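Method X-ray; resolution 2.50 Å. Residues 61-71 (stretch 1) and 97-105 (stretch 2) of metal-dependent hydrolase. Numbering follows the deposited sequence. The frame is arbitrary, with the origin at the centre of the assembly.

Stretch 1 61-71: VNFGDKAETIR
Stretch 2 (97-105) LPIPYELDA

How does stretch 2 begin its approach to stretch 1? L97 (phi/psi -123/141) points its CA-to-CB bond away and makes no contact; contact starts at P98, a C-gamma endo proline at -71/45. Its CA lies 5.4 Å from the CA of I70, in the helix that begins at K66 and runs on beyond R71. The side chains meet through I70 CG1 and P98 CB at 4.0 Å, an apolar contact; I70 is m,t, its CA-to-CB bond sideways. T69, chi1 m and pointing toward stretch 2, adds CG2 at 4.1 Å from P98 CA.

What do I99 and P100 contribute? Chiefly backbone and ring surface. The CA-to-CB bond of I99 (-64/149, rotamer m,t) is sideways and the end of its side chain leads away; its carbonyl makes the contact: I99 O is 4.1 Å from T69 CG2 and 4.2 Å from N62 CB. The CA atoms of N62 and I99 are 7.4 Å apart. A cis peptide bond then precedes P100 (-86/23, C-gamma endo), which packs against N62, itself at -112/98 with chi1 t. The turn is held by Y101 N donating to P98 O at 3.0 Å.

Why does Y101 dominate the contact? Its CA-to-CB bond points toward stretch 1, and with chi1 m and chi2 -67° the ring passes beside the first turn of that helix, and Y101 has the largest area covered by the other stretch, 91 Å². K66, extended with all four chi angles t, lays CG over one ring face, 3.5 Å from the centroid and 10° off the normal, a CH-pi contact. At the ring edge, T69 CB is 4.0 Å from Y101 CE2. Y101 OH approaches K66 CA at 3.3 Å, yet no direct hydrogen bond joins the stretches; instead water 1 bridges them, hydrogen-bonded to Y101 OH and to T69 OG1, each at 2.6 Å. Nearby, D65 caps the stretch 1 helix, its OD1 accepting from E68 N at 3.0 Å.

How does the helix of stretch 2 complete the contact? Y101 is its N-cap residue, and A105 N donates to Y101 O at 2.8 Å. E102 and L103 make no contact, but D104, at -67/-39 with chi1 m and chi2 -81°, points toward stretch 1. The straight K66 chain runs past the Y101 ring to bring NZ within 3.4 Å of D104 OD2, a salt bridge, while K66 CE lies 3.2 Å from that same OD2. The other carboxylate oxygen, D104 OD1, sits 3.4 Å from I70 CD1, the end of a side chain that comes nearer than its CA-to-CB bond suggests.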

ATOM      1  N   VAL A  61       0.682   4.410  20.540  1.00 34.26           N
ATOM      2  CA  VAL A  61      -0.334   3.523  21.094  1.00 34.30           C
ATOM      3  C   VAL A  61      -1.707   3.566  20.441  1.00 36.12           C
ATOM      4  O   VAL A  61      -2.726   3.640  21.124  1.00 38.89           O
ATOM      5  CB  VAL A  61      -0.503   3.756  22.600  1.00 33.27           C
ATOM      6  CG1 VAL A  61       0.691   3.203  23.340  1.00 34.32           C
ATOM      7  CG2 VAL A  61      -0.658   5.244  22.879  1.00 33.31           C
ATOM      8  N   ASN A  62      -1.736   3.517  19.117  1.00 36.53           N
ATOM      9  CA  ASN A  62      -2.997   3.506  18.379  1.00 34.20           C
ATOM     10  C   ASN A  62      -3.112   2.126  17.741  1.00 34.60           C
ATOM     11  O   ASN A  62      -2.535   1.880  16.684  1.00 36.07           O
ATOM     12  CB  ASN A  62      -2.984   4.581  17.292  1.00 32.27           C
ATOM     13  CG  ASN A  62      -4.166   4.473  16.339  1.00 33.54           C
ATOM     14  OD1 ASN A  62      -4.233   5.203  15.350  1.00 33.93           O
ATOM     15  ND2 ASN A  62      -5.102   3.566  16.629  1.00 32.49           N
ATOM     16  N   PHE A  63      -3.851   1.227  18.383  1.00 35.02           N
ATOM     17  CA  PHE A  63      -4.010  -0.125  17.857  1.00 35.78           C
ATOM     18  C   PHE A  63      -5.390  -0.397  17.285  1.00 36.93           C
ATOM     19  O   PHE A  63      -5.719  -1.542  16.990  1.00 38.11           O
ATOM     20  CB  PHE A  63      -3.696  -1.155  18.945  1.00 33.44           C
ATOM     21  CG  PHE A  63      -2.319  -1.014  19.522  1.00 32.94           C
ATOM     22  CD1 PHE A  63      -1.193  -1.224  18.731  1.00 29.48           C
ATOM     23  CD2 PHE A  63      -2.145  -0.626  20.850  1.00 32.69           C
ATOM     24  CE1 PHE A  63       0.088  -1.045  19.250  1.00 30.50           C
ATOM     25  CE2 PHE A  63      -0.872  -0.445  21.382  1.00 30.60           C
ATOM     26  CZ  PHE A  63       0.248  -0.653  20.581  1.00 32.37           C
ATOM     27  N   GLY A  64      -6.197   0.650  17.127  1.00 37.72           N
ATOM     28  CA  GLY A  64      -7.529   0.465  16.576  1.00 35.82           C
ATOM     29  C   GLY A  64      -8.640   0.489  17.608  1.00 36.42           C
ATOM     30  O   GLY A  64      -9.822   0.448  17.260  1.00 40.20           O
ATOM     31  N   ASP A  65      -8.268   0.549  18.880  1.00 33.95           N
ATOM     32  CA  ASP A  65      -9.240   0.594  19.970  1.00 32.16           C
ATOM     33  C   ASP A  65      -9.100   1.957  20.673  1.00 31.65           C
ATOM     34  O   ASP A  65      -8.111   2.218  21.365  1.00 29.91           O
ATOM     35  CB  ASP A  65      -8.963  -0.551  20.955  1.00 32.22           C
ATOM     36  CG  ASP A  65     -10.001  -0.651  22.060  1.00 32.11           C
ATOM     37  OD1 ASP A  65     -10.432   0.392  22.598  1.00 33.90           O
ATOM     38  OD2 ASP A  65     -10.375  -1.787  22.409  1.00 35.62           O
ATOM     39  N   LYS A  66     -10.095   2.818  20.496  1.00 31.49           N
ATOM     40  CA  LYS A  66     -10.081   4.152  21.092  1.00 31.14           C
ATOM     41  C   LYS A  66      -9.932   4.167  22.609  1.00 31.96           C
ATOM     42  O   LYS A  66      -9.047   4.840  23.144  1.00 33.31           O
ATOM     43  CB  LYS A  66     -11.342   4.920  20.717  1.00 30.06           C
ATOM     44  CG  LYS A  66     -11.332   6.347  21.218  1.00 35.73           C
ATOM     45  CD  LYS A  66     -12.575   7.095  20.788  1.00 36.64           C
ATOM     46  CE  LYS A  66     -12.609   8.476  21.416  1.00 36.64           C
ATOM     47  NZ  LYS A  66     -13.955   9.087  21.297  1.00 38.28           N
ATOM     48  N   ALA A  67     -10.799   3.445  23.309  1.00 31.27           N
ATOM     49  CA  ALA A  67     -10.721   3.410  24.770  1.00 32.24           C
ATOM     50  C   ALA A  67      -9.337   2.967  25.240  1.00 32.45           C
ATOM     51  O   ALA A  67      -8.783   3.529  26.192  1.00 32.85           O
ATOM     52  CB  ALA A  67     -11.782   2.476  25.334  1.00 25.58           C
ATOM     53  N   GLU A  68      -8.782   1.955  24.578  1.00 32.11           N
ATOM     54  CA  GLU A  68      -7.464   1.447  24.937  1.00 33.76           C
ATOM     55  C   GLU A  68      -6.376   2.499  24.683  1.00 34.06           C
ATOM     56  O   GLU A  68      -5.452   2.658  25.488  1.00 34.68           O
ATOM     57  CB  GLU A  68      -7.146   0.177  24.142  1.00 33.88           C
ATOM     58  CG  GLU A  68      -5.792  -0.421  24.470  1.00 35.84           C
ATOM     59  CD  GLU A  68      -5.383  -1.502  23.496  1.00 40.46           C
ATOM     60  OE1 GLU A  68      -5.476  -1.267  22.273  1.00 44.69           O
ATOM     61  OE2 GLU A  68      -4.957  -2.582  23.953  1.00 38.70           O
ATOM     62  N   THR A  69      -6.477   3.202  23.561  1.00 30.97           N
ATOM     63  CA  THR A  69      -5.507   4.241  23.233  1.00 30.88           C
ATOM     64  C   THR A  69      -5.516   5.323  24.317  1.00 30.37           C
ATOM     65  O   THR A  69      -4.467   5.767  24.786  1.00 32.98           O
ATOM     66  CB  THR A  69      -5.836   4.904  21.874  1.00 30.65           C
ATOM     67  OG1 THR A  69      -5.683   3.944  20.820  1.00 32.66           O
ATOM     68  CG2 THR A  69      -4.917   6.094  21.621  1.00 28.08           C
ATOM     69  N   ILE A  70      -6.708   5.746  24.712  1.00 27.90           N
ATOM     70  CA  ILE A  70      -6.853   6.773  25.730  1.00 28.73           C
ATOM     71  C   ILE A  70      -6.359   6.293  27.093  1.00 31.37           C
ATOM     72  O   ILE A  70      -5.839   7.069  27.897  1.00 33.38           O
ATOM     73  CB  ILE A  70      -8.326   7.209  25.837  1.00 25.97           C
ATOM     74  CG1 ILE A  70      -8.692   8.030  24.602  1.00 23.52           C
ATOM     75  CG2 ILE A  70      -8.549   8.017  27.101  1.00 27.45           C
ATOM     76  CD1 ILE A  70     -10.100   8.572  24.596  1.00 21.15           C
ATOM     77  N   ARG A  71      -6.528   5.004  27.345  1.00 32.03           N
ATOM     78  CA  ARG A  71      -6.123   4.402  28.601  1.00 31.66           C
ATOM     79  C   ARG A  71      -4.595   4.279  28.637  1.00 30.45           C
ATOM     80  O   ARG A  71      -3.959   4.577  29.648  1.00 32.15           O
ATOM     81  CB  ARG A  71      -6.798   3.031  28.716  1.00 34.92           C
ATOM     82  CG  ARG A  71      -6.718   2.359  30.065  1.00 41.50           C
ATOM     83  CD  ARG A  71      -7.527   1.068  30.065  1.00 44.83           C
ATOM     84  NE  ARG A  71      -7.035   0.094  29.089  1.00 50.75           N
ATOM     85  CZ  ARG A  71      -5.794  -0.396  29.059  1.00 54.02           C
ATOM     86  NH1 ARG A  71      -4.891  -0.006  29.956  1.00 52.45           N
ATOM     87  NH2 ARG A  71      -5.457  -1.284  28.131  1.00 50.09           N
ATOM     88  N   LEU A  97      -0.057  11.906  23.328  1.00 30.75           N
ATOM     89  CA  LEU A  97      -1.411  12.339  23.015  1.00 29.45           C
ATOM     90  C   LEU A  97      -2.220  11.218  22.372  1.00 31.17           C
ATOM     91  O   LEU A  97      -1.707  10.461  21.544  1.00 29.68           O
ATOM     92  CB  LEU A  97      -1.372  13.547  22.076  1.00 26.70           C
ATOM     93  CG  LEU A  97      -0.582  14.771  22.540  1.00 24.63           C
ATOM     94  CD1 LEU A  97      -0.688  15.865  21.487  1.00 23.32           C
ATOM     95  CD2 LEU A  97      -1.118  15.270  23.863  1.00 23.25           C
ATOM     96  N   PRO A  98      -3.505  11.109  22.738  1.00 30.95           N
ATOM     97  CA  PRO A  98      -4.393  10.076  22.200  1.00 29.84           C
ATOM     98  C   PRO A  98      -4.774  10.309  20.739  1.00 28.97           C
ATOM     99  O   PRO A  98      -5.941  10.199  20.360  1.00 30.31           O
ATOM    100  CB  PRO A  98      -5.590  10.136  23.144  1.00 26.83           C
ATOM    101  CG  PRO A  98      -5.677  11.592  23.445  1.00 27.23           C
ATOM    102  CD  PRO A  98      -4.224  11.967  23.693  1.00 31.56           C
ATOM    103  N   ILE A  99      -3.785  10.654  19.923  1.00 30.08           N
ATOM    104  CA  ILE A  99      -4.013  10.855  18.499  1.00 30.88           C
ATOM    105  C   ILE A  99      -4.438   9.488  17.965  1.00 32.96           C
ATOM    106  O   ILE A  99      -3.968   8.463  18.468  1.00 33.86           O
ATOM    107  CB  ILE A  99      -2.721  11.325  17.814  1.00 29.91           C
ATOM    108  CG1 ILE A  99      -2.448  12.787  18.208  1.00 29.75           C
ATOM    109  CG2 ILE A  99      -2.814  11.139  16.303  1.00 26.22           C
ATOM    110  CD1 ILE A  99      -1.146  13.354  17.666  1.00 30.52           C
ATOM    111  N   PRO A 100      -5.288   9.438  16.922  1.00 33.84           N
ATOM    112  CA  PRO A 100      -5.950  10.465  16.112  1.00 32.32           C
ATOM    113  C   PRO A 100      -7.269  11.031  16.627  1.00 32.14           C
ATOM    114  O   PRO A 100      -8.059  11.541  15.837  1.00 30.17           O
ATOM    115  CB  PRO A 100      -6.172   9.742  14.802  1.00 32.00           C
ATOM    116  CG  PRO A 100      -6.667   8.407  15.305  1.00 31.87           C
ATOM    117  CD  PRO A 100      -5.658   8.096  16.422  1.00 34.70           C
ATOM    118  N   TYR A 101      -7.529  10.945  17.924  1.00 31.56           N
ATOM    119  CA  TYR A 101      -8.791  11.451  18.445  1.00 31.52           C
ATOM    120  C   TYR A 101      -8.635  12.908  18.848  1.00 32.12           C
ATOM    121  O   TYR A 101      -8.311  13.217  19.992  1.00 35.10           O
ATOM    122  CB  TYR A 101      -9.224  10.577  19.618  1.00 32.08           C
ATOM    123  CG  TYR A 101      -9.246   9.105  19.244  1.00 35.70           C
ATOM    124  CD1 TYR A 101     -10.173   8.614  18.319  1.00 34.71           C
ATOM    125  CD2 TYR A 101      -8.296   8.217  19.757  1.00 34.57           C
ATOM    126  CE1 TYR A 101     -10.150   7.282  17.913  1.00 34.57           C
ATOM    127  CE2 TYR A 101      -8.266   6.884  19.355  1.00 30.30           C
ATOM    128  CZ  TYR A 101      -9.193   6.427  18.434  1.00 31.80           C
ATOM    129  OH  TYR A 101      -9.170   5.115  18.027  1.00 32.67           O
ATOM    130  N   GLU A 102      -8.876  13.800  17.891  1.00 30.27           N
ATOM    131  CA  GLU A 102      -8.716  15.237  18.098  1.00 30.56           C
ATOM    132  C   GLU A 102      -9.234  15.838  19.399  1.00 30.26           C
ATOM    133  O   GLU A 102      -8.469  16.433  20.150  1.00 27.11           O
ATOM    134  CB  GLU A 102      -9.323  16.017  16.932  1.00 30.98           C
ATOM    135  CG  GLU A 102      -9.177  17.523  17.085  1.00 34.39           C
ATOM    136  CD  GLU A 102      -9.774  18.299  15.927  1.00 38.82           C
ATOM    137  OE1 GLU A 102     -10.966  18.082  15.623  1.00 45.83           O
ATOM    138  OE2 GLU A 102      -9.053  19.131  15.329  1.00 38.90           O
ATOM    139  N   LEU A 103     -10.528  15.699  19.661  1.00 30.79           N
ATOM    140  CA  LEU A 103     -11.097  16.290  20.858  1.00 33.34           C
ATOM    141  C   LEU A 103     -10.469  15.733  22.124  1.00 32.59           C
ATOM    142  O   LEU A 103     -10.210  16.473  23.074  1.00 33.39           O
ATOM    143  CB  LEU A 103     -12.617  16.092  20.887  1.00 37.74           C
ATOM    144  CG  LEU A 103     -13.383  17.226  21.580  1.00 43.93           C
ATOM    145  CD1 LEU A 103     -13.008  18.547  20.917  1.00 45.96           C
ATOM    146  CD2 LEU A 103     -14.894  16.996  21.486  1.00 44.50           C
ATOM    147  N   ASP A 104     -10.212  14.431  22.131  1.00 31.61           N
ATOM    148  CA  ASP A 104      -9.606  13.778  23.289  1.00 30.32           C
ATOM    149  C   ASP A 104      -8.167  14.249  23.494  1.00 30.07           C
ATOM    150  O   ASP A 104      -7.723  14.450  24.625  1.00 28.59           O
ATOM    151  CB  ASP A 104      -9.652  12.262  23.099  1.00 32.67           C
ATOM    152  CG  ASP A 104     -11.080  11.731  23.017  1.00 37.58           C
ATOM    153  OD1 ASP A 104     -11.709  11.550  24.078  1.00 36.12           O
ATOM    154  OD2 ASP A 104     -11.578  11.516  21.888  1.00 41.40           O
ATOM    155  N   ALA A 105      -7.445  14.432  22.393  1.00 27.53           N
ATOM    156  CA  ALA A 105      -6.070  14.893  22.456  1.00 28.02           C
ATOM    157  C   ALA A 105      -6.043  16.323  22.991  1.00 28.99           C
ATOM    158  O   ALA A 105      -5.168  16.675  23.780  1.00 30.35           O
ATOM    159  CB  ALA A 105      -5.433  14.836  21.072  1.00 25.55           C
TER
HETATM  160  O   HOH W   1      -7.123   3.559  18.646  1.00 40.21           O